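Local atomic coordinates of cathepsin L Propeptide (Toxoplasma gondii, PDB entry 3F75), a protein that is the propeptide of a cathepsin L-like protein of the papain family, a small, mostly helical domain of the I29 propeptide inhibitor family. Residues 23-28 / 34-39; 47-52 / 68-73. All coordinates share one frame; numbering follows the deposited sequence.

Interaction 1. Residues 23-28 / 34-39; sequences DAFSSF and KSYATE. With EDO (1,2-ethanediol), chain F.
Phe28, in the last turns of helix 18-32, and Lys34, in the loop that follows, bring the two backbones nearest, with 7.5 Å between Phe28 CA and Lys34 CA as the chain doubles back after the helix. No hydrogen bond joins 23-28 to 34-39; side chains make the contact. Phe25 and Tyr36 reach for each other from opposite directions, Phe25 CZ coming 3.7 Å from Tyr36 CE2; the two ring planes are nearly parallel, but they meet corner to corner, each obliquely placed to the other, and not as a stack. Phe25 sends its ring beyond the helix surface because CG stands anti to the backbone N (chi1 -173°). Phe28 presents a ring edge to the phenol oxygen, which lies near the ring plane with Tyr36 OH 3.8 Å from Phe28 CE2. Tyrosine suits this border: its ring joins the apolar cluster while its hydroxyl is hydrogen-bonded to Asp75 OD2. Lysine is equally double-natured. A bend at chi2 (-89°) takes the chain obliquely across the end of the Phe28 ring, with Lys34 CG 3.8 Å from Phe28 CE2 and Lys34 CE 3.9 Å from Phe28 CZ, and carries the ammonium beyond the ring, where Lys34 NZ donates to O1 of 1,2-ethanediol at 3.0 Å and also to His72 O. The diol, probably left from crystallisation, is hydrogen-bonded to Asp75 as well. Helix 39-60 closes the site: Phe25 meets Tyr46, and Tyr36 lies against Glu41, Lys42 and Arg45, so the loop is packed against both helices that it connects.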
loop_
_atom_site.group_PDB
_atom_site.type_symbol
_atom_site.label_atom_id
_atom_site.label_comp_id
_atom_site.label_asym_id
_atom_site.label_seq_id
_atom_site.Cartn_x
_atom_site.Cartn_y
_atom_site.Cartn_z
ATOM N N ASP B 23 28.331 12.974 4.214
ATOM C CA ASP B 23 27.432 14.117 4.052
ATOM C C ASP B 23 26.014 13.659 3.727
ATOM O O ASP B 23 25.032 14.209 4.239
ATOM C CB ASP B 23 27.898 15.036 2.925
ATOM C CG ASP B 23 29.171 15.790 3.253
ATOM O OD1 ASP B 23 29.513 15.918 4.441
ATOM O OD2 ASP B 23 29.821 16.275 2.304
ATOM N N ALA B 24 25.908 12.685 2.840
ATOM C CA ALA B 24 24.603 12.194 2.435
ATOM C C ALA B 24 23.855 11.596 3.637
ATOM O O ALA B 24 22.645 11.757 3.767
ATOM C CB ALA B 24 24.752 11.159 1.302
ATOM N N PHE B 25 24.570 10.920 4.529
ATOM C CA PHE B 25 23.917 10.280 5.679
ATOM C C PHE B 25 23.459 11.334 6.694
ATOM O O PHE B 25 22.403 11.201 7.284
ATOM C CB PHE B 25 24.854 9.260 6.318
ATOM C CG PHE B 25 24.218 8.414 7.404
ATOM C CD1 PHE B 25 23.094 7.636 7.147
ATOM C CD2 PHE B 25 24.802 8.342 8.662
ATOM C CE1 PHE B 25 22.552 6.820 8.136
ATOM C CE2 PHE B 25 24.265 7.526 9.659
ATOM C CZ PHE B 25 23.137 6.774 9.397
ATOM N N SER B 26 24.242 12.390 6.877
ATOM C CA SER B 26 23.843 13.483 7.781
ATOM C C SER B 26 22.594 14.188 7.298
ATOM O O SER B 26 21.711 14.457 8.087
ATOM C CB SER B 26 24.967 14.504 7.955
ATOM O OG SER B 26 26.105 13.865 8.492
ATOM N N SER B 27 22.519 14.455 5.995
ATOM C CA SER B 27 21.322 15.011 5.392
ATOM C C SER B 27 20.095 14.078 5.572
ATOM O O SER B 27 18.980 14.546 5.808
ATOM C CB SER B 27 21.565 15.285 3.909
ATOM O OG SER B 27 20.450 15.922 3.335
ATOM N N PHE B 28 20.308 12.772 5.403
ATOM C CA PHE B 28 19.284 11.753 5.620
ATOM C C PHE B 28 18.811 11.811 7.081
ATOM O O PHE B 28 17.610 11.805 7.343
ATOM C CB PHE B 28 19.853 10.356 5.280
ATOM C CG PHE B 28 18.963 9.204 5.674
ATOM C CD1 PHE B 28 17.889 8.835 4.886
ATOM C CD2 PHE B 28 19.227 8.467 6.818
ATOM C CE1 PHE B 28 17.081 7.754 5.225
ATOM C CE2 PHE B 28 18.414 7.392 7.182
ATOM C CZ PHE B 28 17.335 7.033 6.383
ATOM N N LYS B 34 16.265 10.899 11.936
ATOM C CA LYS B 34 16.758 9.597 12.333
ATOM C C LYS B 34 17.909 9.774 13.311
ATOM O O LYS B 34 18.897 10.450 13.005
ATOM C CB LYS B 34 17.260 8.804 11.130
ATOM C CG LYS B 34 16.232 8.605 10.033
ATOM C CD LYS B 34 15.439 7.373 10.247
ATOM C CE LYS B 34 14.506 7.087 9.078
ATOM N NZ LYS B 34 13.759 5.832 9.362
ATOM N N SER B 35 17.762 9.152 14.475
ATOM C CA SER B 35 18.802 9.103 15.494
ATOM C C SER B 35 18.995 7.666 15.943
ATOM O O SER B 35 18.129 6.814 15.724
ATOM C CB SER B 35 18.417 9.985 16.693
ATOM O OG SER B 35 17.220 9.525 17.307
ATOM N N TYR B 36 20.134 7.395 16.572
ATOM C CA TYR B 36 20.483 6.046 16.935
ATOM C C TYR B 36 21.026 5.973 18.350
ATOM O O TYR B 36 21.950 6.713 18.713
ATOM C CB TYR B 36 21.490 5.478 15.932
ATOM C CG TYR B 36 20.988 5.614 14.508
ATOM C CD1 TYR B 36 20.016 4.759 14.011
ATOM C CD2 TYR B 36 21.461 6.623 13.676
ATOM C CE1 TYR B 36 19.533 4.897 12.709
ATOM C CE2 TYR B 36 20.979 6.782 12.371
ATOM C CZ TYR B 36 20.026 5.919 11.890
ATOM O OH TYR B 36 19.563 6.070 10.598
ATOM N N ALA B 37 20.472 5.018 19.099
ATOM C CA ALA B 37 20.736 4.822 20.512
ATOM C C ALA B 37 22.119 4.251 20.869
ATOM O O ALA B 37 22.555 4.371 22.026
ATOM C CB ALA B 37 19.607 3.954 21.116
ATOM N N THR B 38 22.786 3.598 19.909
ATOM C CA THR B 38 24.153 3.126 20.110
ATOM C C THR B 38 25.020 3.453 18.906
ATOM O O THR B 38 24.518 3.560 17.789
ATOM C CB THR B 38 24.226 1.612 20.307
ATOM O OG1 THR B 38 23.902 0.946 19.075
ATOM C CG2 THR B 38 23.271 1.144 21.409
ATOM N N GLU B 39 26.325 3.577 19.126
ATOM C CA GLU B 39 27.249 3.808 18.022
ATOM C C GLU B 39 27.275 2.583 17.096
ATOM O O GLU B 39 27.428 2.743 15.885
ATOM C CB GLU B 39 28.653 4.160 18.527
ATOM C CG GLU B 39 29.636 4.732 17.445
ATOM C CD GLU B 39 29.129 5.972 16.681
ATOM O OE1 GLU B 39 28.390 6.807 17.243
ATOM O OE2 GLU B 39 29.485 6.111 15.488
HETATM C C1 EDO F . 13.965 3.586 12.678
HETATM O O1 EDO F . 13.422 4.794 12.106
HETATM C C2 EDO F . 15.208 3.129 11.915
HETATM O O2 EDO F . 16.028 4.269 11.643
#

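Interaction 2. Residues 47-52 / 68-73; sequences AIFKNN and LKMNHF
Met70 brings its thioether end to the ring of Phe49, a Met-aromatic contact in which Met70 CE lies 3.5 Å from Phe49 CE1. The sulfur follows, Met70 SD being 3.7 Å from Phe49 CE1 and 4.9 Å from the ring centroid. It stands 65° off the ring normal, and the two side chains cross at about a right angle. Methionine fits because its unbranched chain can fold: CG runs anti to the backbone N (chi1 -180°), and bends at chi2 and chi3 then turn the methyl toward helix 39-60, whose Leu53 and Ile56 the Met70 side chain also touches. Phe49 is held by the rings of Phe25 and Phe28 and by Ala24, all of helix 18-32.

One helical turn on from Phe49, the CB of Asn52 is directed toward the loop. Asn52 ND2 stays 4.2 Å from Phe73 O and finds its hydrogen bonds just beyond, at Gly74 O and Leu76 O, so an asparagine serves to tie the buried helix face to passing main chain. The loop has its own brace, an Asx turn in which Phe73 N donates to Asn71 OD1 at 2.8 Å, with the donor tilted 22° from the carbonyl plane. The Phe73 ring meets an aromatic side chain of another protein chain edge-to-face. Between the two segments, then, the contact is apolar, carried by Met70 on Phe49, and the hydrogen bonds of Asn52 fall just after the loop segment; the amide of Asn71 does two jobs, OD1 shaping the loop and ND2 bonding to the backbone of that other chain.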
loop_
_atom_site.group_PDB
_atom_site.type_symbol
_atom_site.label_atom_id
_atom_site.label_comp_id
_atom_site.label_asym_id
_atom_site.label_seq_id
_atom_site.Cartn_x
_atom_site.Cartn_y
_atom_site.Cartn_z
ATOM N N ALA B 47 26.026 1.831 7.079
ATOM C CA ALA B 47 26.425 0.848 6.075
ATOM C C ALA B 47 25.242 0.457 5.188
ATOM O O ALA B 47 25.384 0.386 3.965
ATOM C CB ALA B 47 27.043 -0.391 6.730
ATOM N N ILE B 48 24.077 0.238 5.797
ATOM C CA ILE B 48 22.856 -0.102 5.040
ATOM C C ILE B 48 22.447 1.055 4.134
ATOM O O ILE B 48 22.131 0.850 2.954
ATOM C CB ILE B 48 21.689 -0.490 5.968
ATOM C CG1 ILE B 48 22.037 -1.776 6.709
ATOM C CG2 ILE B 48 20.370 -0.671 5.173
ATOM C CD1 ILE B 48 21.069 -2.145 7.854
ATOM N N PHE B 49 22.471 2.262 4.694
ATOM C CA PHE B 49 22.192 3.486 3.942
ATOM C C PHE B 49 23.096 3.639 2.717
ATOM O O PHE B 49 22.612 3.896 1.609
ATOM C CB PHE B 49 22.327 4.728 4.840
ATOM C CG PHE B 49 22.237 6.030 4.078
ATOM C CD1 PHE B 49 21.008 6.582 3.766
ATOM C CD2 PHE B 49 23.391 6.701 3.671
ATOM C CE1 PHE B 49 20.923 7.768 3.056
ATOM C CE2 PHE B 49 23.312 7.876 2.973
ATOM C CZ PHE B 49 22.080 8.419 2.661
ATOM N N LYS B 50 24.398 3.476 2.912
ATOM C CA LYS B 50 25.341 3.559 1.806
ATOM C C LYS B 50 25.014 2.533 0.727
ATOM O O LYS B 50 24.979 2.862 -0.456
ATOM C CB LYS B 50 26.772 3.334 2.286
ATOM C CG LYS B 50 27.320 4.482 3.092
ATOM C CD LYS B 50 28.835 4.413 3.180
ATOM C CE LYS B 50 29.329 3.307 4.094
ATOM N NZ LYS B 50 30.824 3.255 4.061
ATOM N N ASN B 51 24.765 1.298 1.140
ATOM C CA ASN B 51 24.424 0.252 0.188
ATOM C C ASN B 51 23.170 0.576 -0.613
ATOM O O ASN B 51 23.151 0.399 -1.845
ATOM C CB ASN B 51 24.263 -1.096 0.887
ATOM C CG ASN B 51 25.608 -1.725 1.261
ATOM O OD1 ASN B 51 26.659 -1.369 0.709
ATOM N ND2 ASN B 51 25.576 -2.660 2.201
ATOM N N ASN B 52 22.142 1.073 0.071
ATOM C CA ASN B 52 20.900 1.483 -0.607
ATOM C C ASN B 52 21.101 2.681 -1.538
ATOM O O ASN B 52 20.539 2.737 -2.639
ATOM C CB ASN B 52 19.811 1.835 0.402
ATOM C CG ASN B 52 19.296 0.641 1.166
ATOM O OD1 ASN B 52 19.328 -0.499 0.673
ATOM N ND2 ASN B 52 18.792 0.895 2.386
ATOM N N LEU B 68 13.997 5.251 -8.973
ATOM C CA LEU B 68 14.035 5.044 -7.538
ATOM C C LEU B 68 14.458 6.338 -6.874
ATOM O O LEU B 68 15.111 7.184 -7.496
ATOM C CB LEU B 68 15.049 3.960 -7.174
ATOM C CG LEU B 68 14.872 2.583 -7.808
ATOM C CD1 LEU B 68 15.906 1.603 -7.275
ATOM C CD2 LEU B 68 13.442 2.063 -7.568
ATOM N N LYS B 69 14.119 6.478 -5.601
ATOM C CA LYS B 69 14.562 7.632 -4.834
ATOM C C LYS B 69 14.715 7.259 -3.387
ATOM O O LYS B 69 13.906 6.506 -2.843
ATOM C CB LYS B 69 13.545 8.770 -4.974
ATOM C CG LYS B 69 13.979 10.099 -4.389
ATOM C CD LYS B 69 12.827 11.103 -4.502
ATOM C CE LYS B 69 13.154 12.402 -3.800
ATOM N NZ LYS B 69 14.332 13.023 -4.421
ATOM N N MET B 70 15.752 7.796 -2.753
ATOM C CA MET B 70 15.904 7.659 -1.309
ATOM C C MET B 70 14.634 8.134 -0.565
ATOM O O MET B 70 13.938 9.050 -0.996
ATOM C CB MET B 70 17.145 8.454 -0.845
ATOM C CG MET B 70 17.420 8.390 0.659
ATOM S SD MET B 70 17.801 6.738 1.263
ATOM C CE MET B 70 19.283 6.330 0.345
ATOM N N ASN B 71 14.322 7.490 0.553
ATOM C CA ASN B 71 13.124 7.816 1.295
ATOM C C ASN B 71 13.283 7.379 2.750
ATOM O O ASN B 71 14.391 7.015 3.152
ATOM C CB ASN B 71 11.901 7.172 0.631
ATOM C CG ASN B 71 11.976 5.660 0.594
ATOM O OD1 ASN B 71 12.475 5.024 1.516
ATOM N ND2 ASN B 71 11.457 5.075 -0.476
ATOM N N HIS B 72 12.212 7.394 3.539
ATOM C CA HIS B 72 12.372 7.120 4.991
ATOM C C HIS B 72 12.711 5.663 5.329
ATOM O O HIS B 72 13.012 5.361 6.485
ATOM C CB HIS B 72 11.209 7.661 5.861
ATOM C CG HIS B 72 9.883 6.991 5.648
ATOM N ND1 HIS B 72 8.693 7.628 5.913
ATOM C CD2 HIS B 72 9.549 5.759 5.201
ATOM C CE1 HIS B 72 7.685 6.818 5.647
ATOM N NE2 HIS B 72 8.176 5.678 5.204
ATOM N N PHE B 73 12.723 4.782 4.327
ATOM C CA PHE B 73 13.191 3.398 4.501
ATOM C C PHE B 73 14.673 3.242 4.167
ATOM O O PHE B 73 15.183 2.111 4.121
ATOM C CB PHE B 73 12.423 2.451 3.583
ATOM C CG PHE B 73 10.938 2.544 3.714
ATOM C CD1 PHE B 73 10.324 2.313 4.939
ATOM C CD2 PHE B 73 10.146 2.786 2.608
ATOM C CE1 PHE B 73 8.956 2.371 5.073
ATOM C CE2 PHE B 73 8.745 2.832 2.735
ATOM C CZ PHE B 73 8.160 2.632 3.964
#

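The two contacts come in series along the chain, interaction 1 closing before interaction 2 opens, and their centres lie about 12 Å apart. Interaction 2 sits near the middle of the domain, interaction 1 toward its periphery. Helices 18-32 and 39-60 unite them, with 3.6 Å from Phe25 CD1 to Phe49 CG making one aromatic cluster of both. A second link runs from helix 18-32 straight to the loop of interaction 2, Phe28 CE1 packing 3.5 Å from Asn71 O. Both belong to the I29 propeptide inhibitor domain. Interaction 1 fastens the loop between the helices, whereas interaction 2 joins this helical core to the segment that meets the other protein chain.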